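Local coordinates for purine nucleoside phosphorylase (Schistosoma mansoni, PDB 5KO5), which probably catalyses the reversible phosphorolysis of purine nucleosides such as inosine and guanosine, giving the free base and ribose 1-phosphate, and here holds cytosine in its ligand pocket, at residues G129-I134 / A270-M275; L177-E182 / Q274-E279. All blocks are in the same frame, centred on the assembly; numbering follows the deposited sequence.

Contact 1: G129-I134 / A270-M275; sequences GDFVLI and ADLLQM
Phe131 alone carries the strand side of this contact, reaching Leu272 and Leu273 across a backbone separation of 9.1 Å between the CA atoms of Phe131 and Leu273. CB leaves the strand in the direction of the helix but touches nothing on it. With CG beside the backbone N and anti to the carbonyl carbon (chi1 -59°), the ring is carried far enough for its outer carbons to do most of the touching. CG and CD2 stay further off, while CD1 is a looser neighbour of Leu273 CD1, at 4.5 Å. At the next pair the ring divides its contacts: CE2 lies 3.9 Å from Leu272 CD2, a methyl that comes at the ring edge close to its plane, whereas CE1 lies 4.1 Å from Leu273 CD1, which approaches obliquely. The tip, CZ, is 4.2 Å from the same Leu272 CD2. The two methyls are 7.5 Å apart, measured from Leu272 CD2 to Leu273 CD1, so the end of the ring fits between consecutive leucines. Both leucines have nearly the same side-chain torsions, and their successive positions on the helix bring one methyl to CE2 and the other to CE1. The contact is wholly apolar and small, burying 128 Å². Trp276, from the following helical turn, also borders Phe131. Phe131 lies on strand 131-139, between the parallel strand 189-196 and the antiparallel strand 236-246, whose Leu242 touches its side chain; Leu273 reaches on to Thr116 of strand 112-121, placing helix 259-283 against this sheet.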
ATOM      1  N   GLY A 129     -16.634  -0.896 -24.081  1.00 19.16           N
ATOM      2  CA  GLY A 129     -17.898  -1.584 -24.214  1.00 16.86           C
ATOM      3  C   GLY A 129     -17.833  -3.092 -24.059  1.00 18.47           C
ATOM      4  O   GLY A 129     -18.887  -3.739 -24.065  1.00 19.10           O
ATOM      5  N   ASP A 130     -16.642  -3.672 -23.926  1.00 17.93           N
ATOM      6  CA  ASP A 130     -16.528  -5.104 -23.691  1.00 19.04           C
ATOM      7  C   ASP A 130     -16.824  -5.419 -22.228  1.00 16.61           C
ATOM      8  O   ASP A 130     -16.763  -4.553 -21.355  1.00 18.05           O
ATOM      9  CB  ASP A 130     -15.114  -5.601 -24.016  1.00 18.46           C
ATOM     10  CG  ASP A 130     -14.828  -5.677 -25.518  1.00 20.39           C
ATOM     11  OD1 ASP A 130     -15.763  -5.545 -26.338  1.00 22.55           O
ATOM     12  OD2 ASP A 130     -13.649  -5.886 -25.881  1.00 23.68           O
ATOM     13  N   PHE A 131     -17.148  -6.680 -21.967  1.00 18.44           N
ATOM     14  CA  PHE A 131     -17.344  -7.185 -20.615  1.00 17.18           C
ATOM     15  C   PHE A 131     -16.226  -8.164 -20.291  1.00 18.63           C
ATOM     16  O   PHE A 131     -15.827  -8.966 -21.142  1.00 19.69           O
ATOM     17  CB  PHE A 131     -18.673  -7.927 -20.482  1.00 19.70           C
ATOM     18  CG  PHE A 131     -19.873  -7.096 -20.815  1.00 21.09           C
ATOM     19  CD1 PHE A 131     -20.273  -6.062 -19.980  1.00 21.41           C
ATOM     20  CD2 PHE A 131     -20.620  -7.363 -21.950  1.00 24.08           C
ATOM     21  CE1 PHE A 131     -21.397  -5.298 -20.288  1.00 21.40           C
ATOM     22  CE2 PHE A 131     -21.740  -6.608 -22.258  1.00 27.05           C
ATOM     23  CZ  PHE A 131     -22.126  -5.575 -21.425  1.00 24.73           C
ATOM     24  N   VAL A 132     -15.734  -8.116 -19.055  1.00 17.04           N
ATOM     25  CA  VAL A 132     -14.731  -9.065 -18.580  1.00 16.52           C
ATOM     26  C   VAL A 132     -15.279  -9.814 -17.370  1.00 17.32           C
ATOM     27  O   VAL A 132     -15.582  -9.202 -16.335  1.00 15.57           O
ATOM     28  CB  VAL A 132     -13.398  -8.378 -18.263  1.00 17.55           C
ATOM     29  CG1 VAL A 132     -12.405  -9.394 -17.716  1.00 19.94           C
ATOM     30  CG2 VAL A 132     -12.848  -7.711 -19.519  1.00 20.23           C
ATOM     31  N   LEU A 133     -15.425 -11.132 -17.509  1.00 15.89           N
ATOM     32  CA  LEU A 133     -15.695 -11.987 -16.362  1.00 17.13           C
ATOM     33  C   LEU A 133     -14.415 -12.079 -15.544  1.00 15.39           C
ATOM     34  O   LEU A 133     -13.387 -12.546 -16.042  1.00 17.31           O
ATOM     35  CB  LEU A 133     -16.126 -13.378 -16.828  1.00 17.09           C
ATOM     36  CG  LEU A 133     -17.277 -13.412 -17.833  1.00 20.05           C
ATOM     37  CD1 LEU A 133     -17.565 -14.841 -18.270  1.00 18.37           C
ATOM     38  CD2 LEU A 133     -18.524 -12.756 -17.254  1.00 22.49           C
ATOM     39  N   ILE A 134     -14.457 -11.620 -14.303  1.00 15.54           N
ATOM     40  CA  ILE A 134     -13.244 -11.587 -13.495  1.00 14.47           C
ATOM     41  C   ILE A 134     -12.961 -12.980 -12.950  1.00 15.71           C
ATOM     42  O   ILE A 134     -13.828 -13.607 -12.333  1.00 16.22           O
ATOM     43  CB  ILE A 134     -13.368 -10.546 -12.378  1.00 12.87           C
ATOM     44  CG1 ILE A 134     -13.509  -9.163 -13.008  1.00 15.35           C
ATOM     45  CG2 ILE A 134     -12.127 -10.601 -11.458  1.00 14.85           C
ATOM     46  CD1 ILE A 134     -13.910  -8.089 -12.027  1.00 20.24           C
ATOM     47  N   ALA A 270     -25.856  -0.351 -20.416  1.00 21.11           N
ATOM     48  CA  ALA A 270     -26.640  -0.575 -19.203  1.00 21.25           C
ATOM     49  C   ALA A 270     -27.801  -1.538 -19.433  1.00 19.58           C
ATOM     50  O   ALA A 270     -28.057  -2.424 -18.605  1.00 21.05           O
ATOM     51  CB  ALA A 270     -27.167   0.758 -18.669  1.00 21.74           C
ATOM     52  N   ASP A 271     -28.521  -1.381 -20.545  1.00 21.58           N
ATOM     53  CA  ASP A 271     -29.710  -2.198 -20.757  1.00 21.56           C
ATOM     54  C   ASP A 271     -29.345  -3.643 -21.060  1.00 25.66           C
ATOM     55  O   ASP A 271     -30.018  -4.572 -20.590  1.00 24.49           O
ATOM     56  CB  ASP A 271     -30.583  -1.580 -21.845  1.00 24.81           C
ATOM     57  CG  ASP A 271     -31.170  -0.263 -21.416  1.00 32.16           C
ATOM     58  OD1 ASP A 271     -32.152  -0.280 -20.644  1.00 32.44           O
ATOM     59  OD2 ASP A 271     -30.650   0.787 -21.848  1.00 30.53           O
ATOM     60  N   LEU A 272     -28.281  -3.853 -21.838  1.00 23.34           N
ATOM     61  CA  LEU A 272     -27.813  -5.210 -22.100  1.00 23.07           C
ATOM     62  C   LEU A 272     -27.343  -5.883 -20.818  1.00 21.43           C
ATOM     63  O   LEU A 272     -27.653  -7.055 -20.572  1.00 23.20           O
ATOM     64  CB  LEU A 272     -26.687  -5.180 -23.130  1.00 23.42           C
ATOM     65  CG  LEU A 272     -26.093  -6.539 -23.515  1.00 23.43           C
ATOM     66  CD1 LEU A 272     -27.157  -7.456 -24.115  1.00 25.22           C
ATOM     67  CD2 LEU A 272     -24.921  -6.374 -24.464  1.00 26.44           C
ATOM     68  N   LEU A 273     -26.610  -5.150 -19.977  1.00 19.91           N
ATOM     69  CA  LEU A 273     -26.134  -5.724 -18.728  1.00 20.70           C
ATOM     70  C   LEU A 273     -27.292  -6.058 -17.793  1.00 20.00           C
ATOM     71  O   LEU A 273     -27.261  -7.085 -17.104  1.00 21.42           O
ATOM     72  CB  LEU A 273     -25.154  -4.758 -18.075  1.00 18.92           C
ATOM     73  CG  LEU A 273     -24.484  -5.237 -16.795  1.00 23.87           C
ATOM     74  CD1 LEU A 273     -23.645  -6.479 -17.047  1.00 22.81           C
ATOM     75  CD2 LEU A 273     -23.622  -4.121 -16.228  1.00 33.22           C
ATOM     76  N   GLN A 274     -28.331  -5.219 -17.770  1.00 22.05           N
ATOM     77  CA  GLN A 274     -29.494  -5.524 -16.943  1.00 23.17           C
ATOM     78  C   GLN A 274     -30.167  -6.809 -17.404  1.00 22.31           C
ATOM     79  O   GLN A 274     -30.520  -7.672 -16.589  1.00 24.21           O
ATOM     80  CB  GLN A 274     -30.502  -4.377 -16.976  1.00 28.51           C
ATOM     81  CG  GLN A 274     -31.721  -4.704 -16.116  1.00 37.82           C
ATOM     82  CD  GLN A 274     -32.988  -3.991 -16.542  1.00 58.72           C
ATOM     83  OE1 GLN A 274     -33.059  -3.400 -17.619  1.00 67.74           O
ATOM     84  NE2 GLN A 274     -34.004  -4.041 -15.686  1.00 68.41           N
ATOM     85  N   MET A 275     -30.377  -6.939 -18.715  1.00 21.53           N
ATOM     86  CA  MET A 275     -30.986  -8.150 -19.255  1.00 21.69           C
ATOM     87  C   MET A 275     -30.133  -9.369 -18.922  1.00 21.19           C
ATOM     88  O   MET A 275     -30.653 -10.414 -18.514  1.00 22.45           O
ATOM     89  CB  MET A 275     -31.169  -7.979 -20.772  1.00 23.78           C
ATOM     90  CG  MET A 275     -32.003  -9.045 -21.463  1.00 40.15           C
ATOM     91  SD  MET A 275     -31.113 -10.593 -21.695  1.00 41.83           S
ATOM     92  CE  MET A 275     -29.623 -10.014 -22.441  1.00 20.50           C
TER

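Contact 2: L177-E182 / Q274-E279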
ATOM      1  N   LEU A 177     -21.239 -16.735 -19.273  1.00 22.43           N
ATOM      2  CA  LEU A 177     -20.832 -16.873 -20.667  1.00 22.77           C
ATOM      3  C   LEU A 177     -21.893 -17.595 -21.480  1.00 24.07           C
ATOM      4  O   LEU A 177     -22.185 -17.202 -22.615  1.00 24.71           O
ATOM      5  CB  LEU A 177     -19.494 -17.609 -20.772  1.00 23.11           C
ATOM      6  CG  LEU A 177     -19.000 -17.816 -22.210  1.00 27.83           C
ATOM      7  CD1 LEU A 177     -18.750 -16.468 -22.887  1.00 29.13           C
ATOM      8  CD2 LEU A 177     -17.754 -18.701 -22.274  1.00 28.80           C
ATOM      9  N   LYS A 178     -22.490 -18.649 -20.913  1.00 23.46           N
ATOM     10  CA  LYS A 178     -23.501 -19.411 -21.640  1.00 24.05           C
ATOM     11  C   LYS A 178     -24.676 -18.529 -22.036  1.00 26.92           C
ATOM     12  O   LYS A 178     -25.183 -18.622 -23.161  1.00 29.99           O
ATOM     13  CB  LYS A 178     -23.985 -20.585 -20.788  1.00 25.13           C
ATOM     14  CG  LYS A 178     -25.041 -21.438 -21.470  1.00 30.33           C
ATOM     15  CD  LYS A 178     -24.423 -22.689 -22.051  1.00 51.66           C
ATOM     16  CE  LYS A 178     -24.137 -23.709 -20.966  1.00 59.04           C
ATOM     17  NZ  LYS A 178     -23.466 -24.920 -21.514  1.00 62.32           N
ATOM     18  N   ILE A 179     -25.123 -17.664 -21.124  1.00 25.03           N
ATOM     19  CA  ILE A 179     -26.240 -16.775 -21.422  1.00 26.17           C
ATOM     20  C   ILE A 179     -25.856 -15.760 -22.493  1.00 23.22           C
ATOM     21  O   ILE A 179     -26.672 -15.407 -23.353  1.00 26.94           O
ATOM     22  CB  ILE A 179     -26.752 -16.114 -20.128  1.00 24.55           C
ATOM     23  CG1 ILE A 179     -27.414 -17.170 -19.237  1.00 26.38           C
ATOM     24  CG2 ILE A 179     -27.728 -14.985 -20.444  1.00 25.26           C
ATOM     25  CD1 ILE A 179     -27.627 -16.726 -17.807  1.00 26.30           C
ATOM     26  N   ALA A 180     -24.607 -15.282 -22.471  1.00 25.09           N
ATOM     27  CA  ALA A 180     -24.156 -14.381 -23.527  1.00 23.09           C
ATOM     28  C   ALA A 180     -24.180 -15.071 -24.884  1.00 24.66           C
ATOM     29  O   ALA A 180     -24.565 -14.466 -25.890  1.00 26.23           O
ATOM     30  CB  ALA A 180     -22.754 -13.863 -23.219  1.00 22.17           C
ATOM     31  N   GLN A 181     -23.781 -16.347 -24.927  1.00 25.97           N
ATOM     32  CA  GLN A 181     -23.817 -17.094 -26.181  1.00 26.35           C
ATOM     33  C   GLN A 181     -25.248 -17.272 -26.670  1.00 27.84           C
ATOM     34  O   GLN A 181     -25.522 -17.154 -27.873  1.00 31.22           O
ATOM     35  CB  GLN A 181     -23.144 -18.452 -25.994  1.00 27.44           C
ATOM     36  CG  GLN A 181     -21.672 -18.364 -25.619  1.00 28.72           C
ATOM     37  CD  GLN A 181     -21.114 -19.685 -25.129  1.00 32.42           C
ATOM     38  OE1 GLN A 181     -21.866 -20.585 -24.744  1.00 31.11           O
ATOM     39  NE2 GLN A 181     -19.793 -19.811 -25.145  1.00 33.38           N
ATOM     40  N   GLU A 182     -26.173 -17.562 -25.752  1.00 27.54           N
ATOM     41  CA  GLU A 182     -27.566 -17.773 -26.137  1.00 29.72           C
ATOM     42  C   GLU A 182     -28.173 -16.518 -26.751  1.00 35.21           C
ATOM     43  O   GLU A 182     -29.073 -16.611 -27.597  1.00 36.02           O
ATOM     44  CB  GLU A 182     -28.375 -18.215 -24.918  1.00 30.83           C
ATOM     45  CG  GLU A 182     -28.001 -19.599 -24.400  1.00 32.76           C
ATOM     46  CD  GLU A 182     -28.584 -19.888 -23.029  1.00 35.63           C
ATOM     47  OE1 GLU A 182     -29.129 -18.954 -22.404  1.00 36.88           O
ATOM     48  OE2 GLU A 182     -28.496 -21.048 -22.576  1.00 36.74           O
ATOM     49  N   GLN A 274     -28.331  -5.219 -17.770  1.00 22.05           N
ATOM     50  CA  GLN A 274     -29.494  -5.524 -16.943  1.00 23.17           C
ATOM     51  C   GLN A 274     -30.167  -6.809 -17.404  1.00 22.31           C
ATOM     52  O   GLN A 274     -30.520  -7.672 -16.589  1.00 24.21           O
ATOM     53  CB  GLN A 274     -30.502  -4.377 -16.976  1.00 28.51           C
ATOM     54  CG  GLN A 274     -31.721  -4.704 -16.116  1.00 37.82           C
ATOM     55  CD  GLN A 274     -32.988  -3.991 -16.542  1.00 58.72           C
ATOM     56  OE1 GLN A 274     -33.059  -3.400 -17.619  1.00 67.74           O
ATOM     57  NE2 GLN A 274     -34.004  -4.041 -15.686  1.00 68.41           N
ATOM     58  N   MET A 275     -30.377  -6.939 -18.715  1.00 21.53           N
ATOM     59  CA  MET A 275     -30.986  -8.150 -19.255  1.00 21.69           C
ATOM     60  C   MET A 275     -30.133  -9.369 -18.922  1.00 21.19           C
ATOM     61  O   MET A 275     -30.653 -10.414 -18.514  1.00 22.45           O
ATOM     62  CB  MET A 275     -31.169  -7.979 -20.772  1.00 23.78           C
ATOM     63  CG  MET A 275     -32.003  -9.045 -21.463  1.00 40.15           C
ATOM     64  SD  MET A 275     -31.113 -10.593 -21.695  1.00 41.83           S
ATOM     65  CE  MET A 275     -29.623 -10.014 -22.441  1.00 20.50           C
ATOM     66  N   TRP A 276     -28.816  -9.239 -19.067  1.00 20.06           N
ATOM     67  CA  TRP A 276     -27.913 -10.353 -18.809  1.00 21.14           C
ATOM     68  C   TRP A 276     -28.009 -10.799 -17.357  1.00 21.69           C
ATOM     69  O   TRP A 276     -28.171 -11.992 -17.065  1.00 20.70           O
ATOM     70  CB  TRP A 276     -26.497  -9.877 -19.110  1.00 20.68           C
ATOM     71  CG  TRP A 276     -25.438 -10.922 -19.168  1.00 20.72           C
ATOM     72  CD1 TRP A 276     -25.605 -12.281 -19.226  1.00 21.75           C
ATOM     73  CD2 TRP A 276     -24.033 -10.686 -19.232  1.00 18.33           C
ATOM     74  NE1 TRP A 276     -24.377 -12.903 -19.300  1.00 20.30           N
ATOM     75  CE2 TRP A 276     -23.396 -11.943 -19.310  1.00 19.31           C
ATOM     76  CE3 TRP A 276     -23.245  -9.526 -19.222  1.00 17.82           C
ATOM     77  CZ2 TRP A 276     -22.007 -12.075 -19.372  1.00 20.33           C
ATOM     78  CZ3 TRP A 276     -21.870  -9.655 -19.289  1.00 18.41           C
ATOM     79  CH2 TRP A 276     -21.263 -10.922 -19.364  1.00 20.56           C
ATOM     80  N   PHE A 277     -27.914  -9.845 -16.429  1.00 20.20           N
ATOM     81  CA  PHE A 277     -27.930 -10.188 -15.014  1.00 18.35           C
ATOM     82  C   PHE A 277     -29.298 -10.681 -14.562  1.00 20.71           C
ATOM     83  O   PHE A 277     -29.380 -11.558 -13.697  1.00 20.80           O
ATOM     84  CB  PHE A 277     -27.408  -9.018 -14.173  1.00 18.54           C
ATOM     85  CG  PHE A 277     -25.930  -9.085 -13.931  1.00 21.29           C
ATOM     86  CD1 PHE A 277     -25.046  -9.206 -14.991  1.00 22.01           C
ATOM     87  CD2 PHE A 277     -25.429  -9.068 -12.647  1.00 24.08           C
ATOM     88  CE1 PHE A 277     -23.671  -9.301 -14.762  1.00 23.05           C
ATOM     89  CE2 PHE A 277     -24.061  -9.143 -12.414  1.00 25.01           C
ATOM     90  CZ  PHE A 277     -23.192  -9.271 -13.484  1.00 25.15           C
ATOM     91  N   LYS A 278     -30.382 -10.152 -15.134  1.00 21.10           N
ATOM     92  CA  LYS A 278     -31.697 -10.711 -14.829  1.00 22.03           C
ATOM     93  C   LYS A 278     -31.757 -12.186 -15.209  1.00 20.81           C
ATOM     94  O   LYS A 278     -32.235 -13.016 -14.430  1.00 22.43           O
ATOM     95  CB  LYS A 278     -32.792  -9.902 -15.531  1.00 24.12           C
ATOM     96  CG  LYS A 278     -34.216 -10.359 -15.255  1.00 27.83           C
ATOM     97  CD  LYS A 278     -35.212  -9.438 -15.968  1.00 30.03           C
ATOM     98  CE  LYS A 278     -36.643  -9.904 -15.801  1.00 40.25           C
ATOM     99  NZ  LYS A 278     -37.587  -9.003 -16.527  1.00 45.55           N
ATOM    100  N   GLU A 279     -31.236 -12.536 -16.387  1.00 20.72           N
ATOM    101  CA  GLU A 279     -31.250 -13.934 -16.810  1.00 22.61           C
ATOM    102  C   GLU A 279     -30.315 -14.785 -15.956  1.00 22.84           C
ATOM    103  O   GLU A 279     -30.644 -15.931 -15.628  1.00 25.72           O
ATOM    104  CB  GLU A 279     -30.912 -14.051 -18.298  1.00 26.12           C
ATOM    105  CG  GLU A 279     -30.941 -15.485 -18.836  1.00 25.86           C
ATOM    106  CD  GLU A 279     -32.335 -16.082 -18.911  1.00 36.15           C
ATOM    107  OE1 GLU A 279     -33.324 -15.359 -18.663  1.00 36.86           O
ATOM    108  OE2 GLU A 279     -32.438 -17.288 -19.220  1.00 45.24           O
TER
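NH1 of Arg283 is gripped by two salt bridges, from Glu182 OE1 of helix 170-182 and Glu279 OE2 of helix 259-283. Beside these carboxylates the Glu279 chain meets Ile179, which does most of the touching. Ile179 CG2, anti to the backbone N, lies 3.6 Å from Glu279 CG, and the bend of the glutamate chain at chi2 (70°) turns its carboxylate away from that aliphatic contact. Glu182 OE1 and Glu279 OE2 stand 4.9 Å apart, and the shared guanidinium probably offsets their like charge. Ile179 CG2 is equally near Trp276 CD1, at 3.6 Å, arriving at the indole edge near the ring plane. These side chains fill the crossing of two helices of the alpha/beta phosphorylase fold: the axes of the short segments approach to 10.0 Å and their N-to-C directions are 123° apart, an oblique crossing well away from antiparallel. Ala180 supplies the small surface beside Ile179, its CB 4.3 Å from Trp276 CZ2. Although Trp276 NE1 passes 4.0 Å from Ala180 N, its hydrogen bond goes to the carbonyl O of Ala176, one turn earlier in helix 170-182. That bond helps to fix the rotation of the indole, which also meets Phe185 edge-to-face and touches Val189 of strand 189-196.

Contacts 1 and 2 have centres 9 Å apart and both end on helix 259-283, sharing Gln274 and Met275. Along the chain, segment 129-134, leading into strand 131-139, precedes helix segment 177-182 and then the common helix. Its consecutive turns meet the sheet in contact 1 and helix 170-182 in contact 2. Trp276 joins them: its CZ3 is 3.6 Å from Phe131 CG and its CH2 3.9 Å from Leu133 CD2. Leu133 CD1 packs on Leu177 CB at 4.2 Å. Strand and helices thus pack as one continuous, mainly apolar unit around Trp276. The Phe131 side chain is about 13 Å from the bound cytosine: both contacts belong to the framework joining helix 259-283 to the sheet, not to the cytosine pocket.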